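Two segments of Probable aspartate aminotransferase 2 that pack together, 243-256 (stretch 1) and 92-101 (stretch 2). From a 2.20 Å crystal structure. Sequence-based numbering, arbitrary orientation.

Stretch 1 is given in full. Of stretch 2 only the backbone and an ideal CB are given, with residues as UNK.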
ATOM      1  N   ALA A 243      13.364  -3.754   9.916  1.00 31.87           N
ATOM      2  CA  ALA A 243      12.528  -2.636  10.319  1.00 28.80           C
ATOM      3  C   ALA A 243      11.402  -2.409   9.309  1.00 27.25           C
ATOM      4  O   ALA A 243      10.258  -2.162   9.686  1.00 24.11           O
ATOM      5  CB  ALA A 243      13.375  -1.374  10.455  1.00 28.23           C
ATOM      6  N   ILE A 244      11.742  -2.483   8.027  1.00 25.70           N
ATOM      7  CA  ILE A 244      10.764  -2.292   6.968  1.00 24.77           C
ATOM      8  C   ILE A 244       9.727  -3.410   7.008  1.00 25.76           C
ATOM      9  O   ILE A 244       8.569  -3.196   6.666  1.00 27.14           O
ATOM     10  CB  ILE A 244      11.462  -2.222   5.577  1.00 26.87           C
ATOM     11  CG1 ILE A 244      12.246  -0.906   5.479  1.00 25.11           C
ATOM     12  CG2 ILE A 244      10.437  -2.312   4.450  1.00 24.21           C
ATOM     13  CD1 ILE A 244      12.890  -0.653   4.144  1.00 25.45           C
ATOM     14  N   LEU A 245      10.135  -4.596   7.449  1.00 24.68           N
ATOM     15  CA  LEU A 245       9.222  -5.728   7.551  1.00 28.65           C
ATOM     16  C   LEU A 245       8.106  -5.448   8.561  1.00 30.34           C
ATOM     17  O   LEU A 245       6.940  -5.752   8.309  1.00 30.57           O
ATOM     18  CB  LEU A 245       9.977  -6.994   7.964  1.00 29.55           C
ATOM     19  CG  LEU A 245       9.153  -8.282   8.082  1.00 31.40           C
ATOM     20  CD1 LEU A 245       8.317  -8.493   6.819  1.00 29.08           C
ATOM     21  CD2 LEU A 245      10.091  -9.462   8.295  1.00 33.49           C
ATOM     22  N   LYS A 246       8.471  -4.879   9.707  1.00 30.62           N
ATOM     23  CA  LYS A 246       7.501  -4.541  10.739  1.00 31.72           C
ATOM     24  C   LYS A 246       6.484  -3.556  10.187  1.00 30.45           C
ATOM     25  O   LYS A 246       5.284  -3.687  10.441  1.00 30.42           O
ATOM     26  CB  LYS A 246       8.207  -3.941  11.954  1.00 34.65           C
ATOM     27  CG  LYS A 246       9.230  -4.876  12.586  1.00 39.51           C
ATOM     28  CD  LYS A 246      10.186  -4.134  13.509  1.00 46.00           C
ATOM     29  CE  LYS A 246       9.441  -3.391  14.603  1.00 49.85           C
ATOM     30  NZ  LYS A 246       8.780  -4.328  15.552  1.00 55.33           N
ATOM     31  N   LEU A 247       6.960  -2.571   9.430  1.00 29.29           N
ATOM     32  CA  LEU A 247       6.067  -1.586   8.836  1.00 28.79           C
ATOM     33  C   LEU A 247       5.135  -2.280   7.842  1.00 29.89           C
ATOM     34  O   LEU A 247       3.929  -2.018   7.813  1.00 29.16           O
ATOM     35  CB  LEU A 247       6.872  -0.502   8.115  1.00 29.21           C
ATOM     36  CG  LEU A 247       7.656   0.471   8.995  1.00 34.14           C
ATOM     37  CD1 LEU A 247       8.579   1.300   8.131  1.00 33.89           C
ATOM     38  CD2 LEU A 247       6.692   1.370   9.765  1.00 37.58           C
ATOM     39  N   GLN A 248       5.702  -3.167   7.029  1.00 29.64           N
ATOM     40  CA  GLN A 248       4.939  -3.906   6.028  1.00 27.83           C
ATOM     41  C   GLN A 248       3.887  -4.824   6.653  1.00 26.95           C
ATOM     42  O   GLN A 248       2.758  -4.891   6.171  1.00 23.77           O
ATOM     43  CB  GLN A 248       5.883  -4.730   5.145  1.00 26.99           C
ATOM     44  CG  GLN A 248       5.172  -5.723   4.222  1.00 27.83           C
ATOM     45  CD  GLN A 248       5.282  -5.346   2.752  1.00 25.80           C
ATOM     46  OE1 GLN A 248       4.995  -4.221   2.366  1.00 25.43           O
ATOM     47  NE2 GLN A 248       5.695  -6.297   1.929  1.00 28.35           N
ATOM     48  N   GLN A 249       4.253  -5.527   7.720  1.00 26.19           N
ATOM     49  CA  GLN A 249       3.323  -6.434   8.389  1.00 29.19           C
ATOM     50  C   GLN A 249       2.119  -5.706   8.978  1.00 31.50           C
ATOM     51  O   GLN A 249       1.024  -6.266   9.061  1.00 33.24           O
ATOM     52  CB  GLN A 249       4.028  -7.205   9.505  1.00 31.27           C
ATOM     53  CG  GLN A 249       5.199  -8.041   9.046  1.00 36.45           C
ATOM     54  CD  GLN A 249       5.971  -8.634  10.207  1.00 38.11           C
ATOM     55  OE1 GLN A 249       6.497  -7.907  11.048  1.00 43.57           O
ATOM     56  NE2 GLN A 249       6.044  -9.960  10.258  1.00 40.87           N
ATOM     57  N   ASN A 250       2.317  -4.459   9.384  1.00 31.05           N
ATOM     58  CA  ASN A 250       1.234  -3.683   9.974  1.00 32.78           C
ATOM     59  C   ASN A 250       0.383  -2.927   8.958  1.00 32.62           C
ATOM     60  O   ASN A 250      -0.844  -3.055   8.953  1.00 30.94           O
ATOM     61  CB  ASN A 250       1.795  -2.688  11.004  1.00 31.92           C
ATOM     62  CG  ASN A 250       2.128  -3.347  12.340  1.00 36.07           C
ATOM     63  OD1 ASN A 250       1.299  -3.382  13.253  1.00 34.47           O
ATOM     64  ND2 ASN A 250       3.341  -3.879  12.456  1.00 34.28           N
ATOM     65  N   LEU A 251       1.043  -2.163   8.091  1.00 30.53           N
ATOM     66  CA  LEU A 251       0.367  -1.324   7.105  1.00 31.76           C
ATOM     67  C   LEU A 251      -0.135  -1.935   5.802  1.00 30.34           C
ATOM     68  O   LEU A 251      -1.061  -1.396   5.192  1.00 29.97           O
ATOM     69  CB  LEU A 251       1.269  -0.138   6.740  1.00 33.62           C
ATOM     70  CG  LEU A 251       1.645   0.895   7.806  1.00 38.46           C
ATOM     71  CD1 LEU A 251       0.386   1.510   8.353  1.00 41.10           C
ATOM     72  CD2 LEU A 251       2.449   0.258   8.926  1.00 42.08           C
ATOM     73  N   PHE A 252       0.448  -3.046   5.361  1.00 28.69           N
ATOM     74  CA  PHE A 252       0.042  -3.609   4.080  1.00 26.70           C
ATOM     75  C   PHE A 252      -0.139  -5.132   4.046  1.00 27.47           C
ATOM     76  O   PHE A 252      -0.913  -5.653   3.238  1.00 25.97           O
ATOM     77  CB  PHE A 252       1.076  -3.182   3.028  1.00 27.50           C
ATOM     78  CG  PHE A 252       0.585  -3.277   1.619  1.00 26.98           C
ATOM     79  CD1 PHE A 252      -0.514  -2.536   1.204  1.00 28.21           C
ATOM     80  CD2 PHE A 252       1.202  -4.126   0.714  1.00 29.13           C
ATOM     81  CE1 PHE A 252      -0.992  -2.646  -0.092  1.00 30.53           C
ATOM     82  CE2 PHE A 252       0.727  -4.243  -0.591  1.00 26.97           C
ATOM     83  CZ  PHE A 252      -0.370  -3.506  -0.993  1.00 25.78           C
ATOM     84  N   ILE A 253       0.572  -5.833   4.925  1.00 27.08           N
ATOM     85  CA  ILE A 253       0.536  -7.293   5.015  1.00 27.04           C
ATOM     86  C   ILE A 253       1.447  -7.937   3.960  1.00 28.55           C
ATOM     87  O   ILE A 253       2.428  -8.585   4.309  1.00 31.69           O
ATOM     88  CB  ILE A 253      -0.892  -7.860   4.852  1.00 29.91           C
ATOM     89  CG1 ILE A 253      -1.871  -7.132   5.787  1.00 29.51           C
ATOM     90  CG2 ILE A 253      -0.883  -9.351   5.162  1.00 27.36           C
ATOM     91  CD1 ILE A 253      -1.593  -7.321   7.255  1.00 34.75           C
ATOM     92  N   SER A 254       1.132  -7.764   2.675  1.00 26.05           N
ATOM     93  CA  SER A 254       1.964  -8.334   1.607  1.00 23.77           C
ATOM     94  C   SER A 254       1.524  -7.870   0.217  1.00 24.98           C
ATOM     95  O   SER A 254       0.353  -7.563   0.002  1.00 20.91           O
ATOM     96  CB  SER A 254       1.952  -9.869   1.670  1.00 28.03           C
ATOM     97  OG  SER A 254       0.655 -10.415   1.465  1.00 29.39           O
ATOM     98  N   ALA A 255       2.466  -7.805  -0.723  1.00 21.39           N
ATOM     99  CA  ALA A 255       2.165  -7.370  -2.080  1.00 22.59           C
ATOM    100  C   ALA A 255       1.106  -8.283  -2.693  1.00 19.92           C
ATOM    101  O   ALA A 255       0.988  -9.449  -2.322  1.00 20.31           O
ATOM    102  CB  ALA A 255       3.427  -7.391  -2.939  1.00 21.33           C
ATOM    103  N   PRO A 256       0.320  -7.764  -3.646  1.00 21.86           N
ATOM    104  CA  PRO A 256      -0.713  -8.607  -4.255  1.00 21.22           C
ATOM    105  C   PRO A 256      -0.183  -9.964  -4.735  1.00 20.64           C
ATOM    106  O   PRO A 256       0.798 -10.062  -5.478  1.00 18.12           O
ATOM    107  CB  PRO A 256      -1.286  -7.724  -5.374  1.00 22.37           C
ATOM    108  CG  PRO A 256      -0.270  -6.633  -5.557  1.00 23.54           C
ATOM    109  CD  PRO A 256       0.299  -6.402  -4.198  1.00 23.72           C
ATOM    110  N   UNK A  92      15.885  -8.691   0.867  1.00 28.24           N
ATOM    111  CA  UNK A  92      14.910  -8.159  -0.072  1.00 28.21           C
ATOM    112  C   UNK A  92      13.477  -8.284   0.442  1.00 30.19           C
ATOM    113  O   UNK A  92      13.113  -9.291   1.041  1.00 32.94           O
ATOM    114  CB  UNK A  92      15.042  -8.875  -1.417  1.00 28.21           C
ATOM    115  N   UNK A  93      12.671  -7.251   0.222  1.00 28.90           N
ATOM    116  CA  UNK A  93      11.266  -7.306   0.609  1.00 28.14           C
ATOM    117  C   UNK A  93      10.413  -6.866  -0.573  1.00 23.49           C
ATOM    118  O   UNK A  93      10.704  -5.860  -1.230  1.00 23.23           O
ATOM    119  CB  UNK A  93      10.995  -6.430   1.834  1.00 28.14           C
ATOM    120  N   UNK A  94       9.369  -7.638  -0.858  1.00 19.38           N
ATOM    121  CA  UNK A  94       8.464  -7.317  -1.957  1.00 19.46           C
ATOM    122  C   UNK A  94       7.393  -6.372  -1.398  1.00 18.49           C
ATOM    123  O   UNK A  94       6.679  -6.715  -0.453  1.00 18.05           O
ATOM    124  CB  UNK A  94       7.843  -8.578  -2.562  1.00 19.46           C
ATOM    125  N   UNK A  95       7.290  -5.183  -1.974  1.00 18.13           N
ATOM    126  CA  UNK A  95       6.327  -4.182  -1.502  1.00 19.26           C
ATOM    127  C   UNK A  95       5.173  -4.000  -2.485  1.00 18.28           C
ATOM    128  O   UNK A  95       5.201  -4.521  -3.601  1.00 18.64           O
ATOM    129  CB  UNK A  95       7.028  -2.841  -1.273  1.00 19.26           C
ATOM    130  N   UNK A  96       4.164  -3.243  -2.069  1.00 20.43           N
ATOM    131  CA  UNK A  96       3.028  -2.989  -2.939  1.00 21.59           C
ATOM    132  C   UNK A  96       3.331  -1.772  -3.783  1.00 23.95           C
ATOM    133  O   UNK A  96       2.694  -0.732  -3.643  1.00 27.83           O
ATOM    134  CB  UNK A  96       1.741  -2.793  -2.135  1.00 21.59           C
ATOM    135  N   UNK A  97       4.317  -1.904  -4.664  1.00 24.25           N
ATOM    136  CA  UNK A  97       4.722  -0.791  -5.501  1.00 23.18           C
ATOM    137  C   UNK A  97       5.977  -0.130  -4.953  1.00 25.84           C
ATOM    138  O   UNK A  97       6.370  -0.367  -3.808  1.00 23.04           O
ATOM    139  CB  UNK A  97       3.589   0.231  -5.615  1.00 23.18           C
ATOM    140  N   UNK A  98       6.587   0.717  -5.779  1.00 27.21           N
ATOM    141  CA  UNK A  98       7.810   1.458  -5.457  1.00 27.40           C
ATOM    142  C   UNK A  98       7.553   2.632  -4.501  1.00 25.15           C
ATOM    143  O   UNK A  98       8.413   2.989  -3.694  1.00 24.33           O
ATOM    144  CB  UNK A  98       8.454   1.976  -6.745  1.00 27.40           C
ATOM    145  N   UNK A  99       6.368   3.225  -4.594  1.00 23.01           N
ATOM    146  CA  UNK A  99       5.999   4.346  -3.734  1.00 23.74           C
ATOM    147  C   UNK A  99       5.959   3.942  -2.261  1.00 23.63           C
ATOM    148  O   UNK A  99       6.498   4.650  -1.412  1.00 22.26           O
ATOM    149  CB  UNK A  99       4.640   4.907  -4.157  1.00 23.74           C
ATOM    150  N   UNK A 100       5.316   2.814  -1.955  1.00 18.54           N
ATOM    151  CA  UNK A 100       5.265   2.357  -0.573  1.00 22.69           C
ATOM    152  C   UNK A 100       6.662   1.994  -0.099  1.00 20.47           C
ATOM    153  O   UNK A 100       7.016   2.261   1.041  1.00 18.16           O
ATOM    154  CB  UNK A 100       4.321   1.162  -0.428  1.00 22.69           C
ATOM    155  N   UNK A 101       7.446   1.377  -0.978  1.00 20.88           N
ATOM    156  CA  UNK A 101       8.800   0.999  -0.612  1.00 23.83           C
ATOM    157  C   UNK A 101       9.584   2.205  -0.127  1.00 24.14           C
ATOM    158  O   UNK A 101      10.175   2.186   0.954  1.00 27.17           O
ATOM    159  CB  UNK A 101       9.513   0.344  -1.797  1.00 23.83           C
TER

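Position 92 opens a strand (phi/psi -127/139), and its ideal CB finds nothing of stretch 1 within 5.5 Å. A beta-favoring residue would suit the backbone; the deposited one is Ile-92.

At position 93 the CA-to-CB bond points toward the helix, with the ideal CB 4.9 Å from Ile-244 CG2 and 5.3 Å from Gln-248 NE2. Helix and strand axes run 9.7 Å apart at 25°, leaving room for a mid-sized apolar chain; isoleucine, leucine, valine or methionine could all serve. The residue is Ile-93 (chi1 m, chi2 t). Its CD1 lies 4.0 Å from Ile-244 CG2 and 3.9 Å from Leu-245 CB, so a single methyl touches two consecutive helix residues.

Position 94 offers its carbonyl to stretch 1: its O lies 2.6 Å from Gln-248 NE2, which donates to it at an N-H...O angle of 139°. Water 1 donates to the same O and accepts from Ala-255 N, linking the two backbones. The CB points sideways, 4.6 Å from Ala-255 CB, which suits small or branched apolar groups. Ile-94 places CG2 3.7 Å from Ala-255 CB, while the end of its side chain leads away.

At position 95 the CB points away, though 4.4 Å from Gln-248 OE1. Stretch 1 sets no size limit; polar or apolar residues would suit. Thr-95 turns OG1 back onto its own stretch, donating to the O of residue 97 at 2.7 Å; its CG2 stays 4.2 Å from Gln-248 OE1.

Position 96 is tightly restricted. An ideal CB would sit 2.3 Å from Phe-252 CE2, a clash, so glycine is indicated. Gly-96 lets its CA approach Phe-252 CE2 to 3.5 Å, and its N donates to water 2, which in turn donates to Gln-248 OE1.

Position 97 faces no atom of stretch 1, but at phi/psi 101/167 a CB would jam against the preceding carbonyl O. Gly-97 meets that demand and occupies the N-cap position before the following helix.

Positions 98 and 99 have ideal CBs with no stretch 1 atom within 5.5 Å and leave the choice open; they are Ser-98 and Ser-99.

Position 100 is helical and points toward stretch 1. Its ideal CB has no neighbor there within 5.5 Å, so an apolar chain long enough to reach the Phe-252 ring, such as leucine or methionine, would suit. Leu-100 does so: CD1 lies 4.1 Å from the centroid of the Phe-252 ring, 21° off the normal, a CH-pi contact over one face.

Position 101 points sideways; stretch 1 does not dictate the deposited Gly-101.

Stretch 2 92-101: IIITGGSSLG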
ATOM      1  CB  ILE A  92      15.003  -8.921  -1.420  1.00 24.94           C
ATOM      2  CG1 ILE A  92      16.463  -8.992  -1.876  1.00 25.09           C
ATOM      3  CG2 ILE A  92      14.123  -8.256  -2.474  1.00 26.01           C
ATOM      4  CD1 ILE A  92      16.645  -9.423  -3.325  1.00 20.80           C
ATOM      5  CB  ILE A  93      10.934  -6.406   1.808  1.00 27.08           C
ATOM      6  CG1 ILE A  93      11.625  -6.928   3.065  1.00 34.18           C
ATOM      7  CG2 ILE A  93       9.433  -6.407   2.047  1.00 27.41           C
ATOM      8  CD1 ILE A  93      11.152  -6.248   4.342  1.00 38.51           C
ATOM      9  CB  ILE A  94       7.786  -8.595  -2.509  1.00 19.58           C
ATOM     10  CG1 ILE A  94       8.844  -9.639  -2.875  1.00 16.88           C
ATOM     11  CG2 ILE A  94       6.945  -8.255  -3.724  1.00 18.84           C
ATOM     12  CD1 ILE A  94       9.966  -9.129  -3.790  1.00 16.26           C
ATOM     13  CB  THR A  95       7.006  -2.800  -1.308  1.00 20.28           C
ATOM     14  OG1 THR A  95       7.654  -2.408  -2.527  1.00 21.51           O
ATOM     15  CG2 THR A  95       8.044  -2.859  -0.209  1.00 21.02           C
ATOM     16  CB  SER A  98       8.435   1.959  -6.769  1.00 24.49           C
ATOM     17  OG  SER A  98       9.604   2.716  -6.543  1.00 39.43           O
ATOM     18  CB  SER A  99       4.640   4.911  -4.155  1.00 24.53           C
ATOM     19  OG  SER A  99       4.738   5.512  -5.435  1.00 28.53           O
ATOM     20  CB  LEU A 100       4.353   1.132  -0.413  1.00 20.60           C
ATOM     21  CG  LEU A 100       2.965   1.381   0.184  1.00 25.89           C
ATOM     22  CD1 LEU A 100       2.332   0.044   0.571  1.00 24.73           C
ATOM     23  CD2 LEU A 100       3.088   2.285   1.412  1.00 23.06           C
TER
HETATM   24  O   HOH W   1       5.134  -8.675   0.401  1.00 25.31           O
HETATM   25  O   HOH W   2       4.660  -2.147   0.886  1.00 55.85           O
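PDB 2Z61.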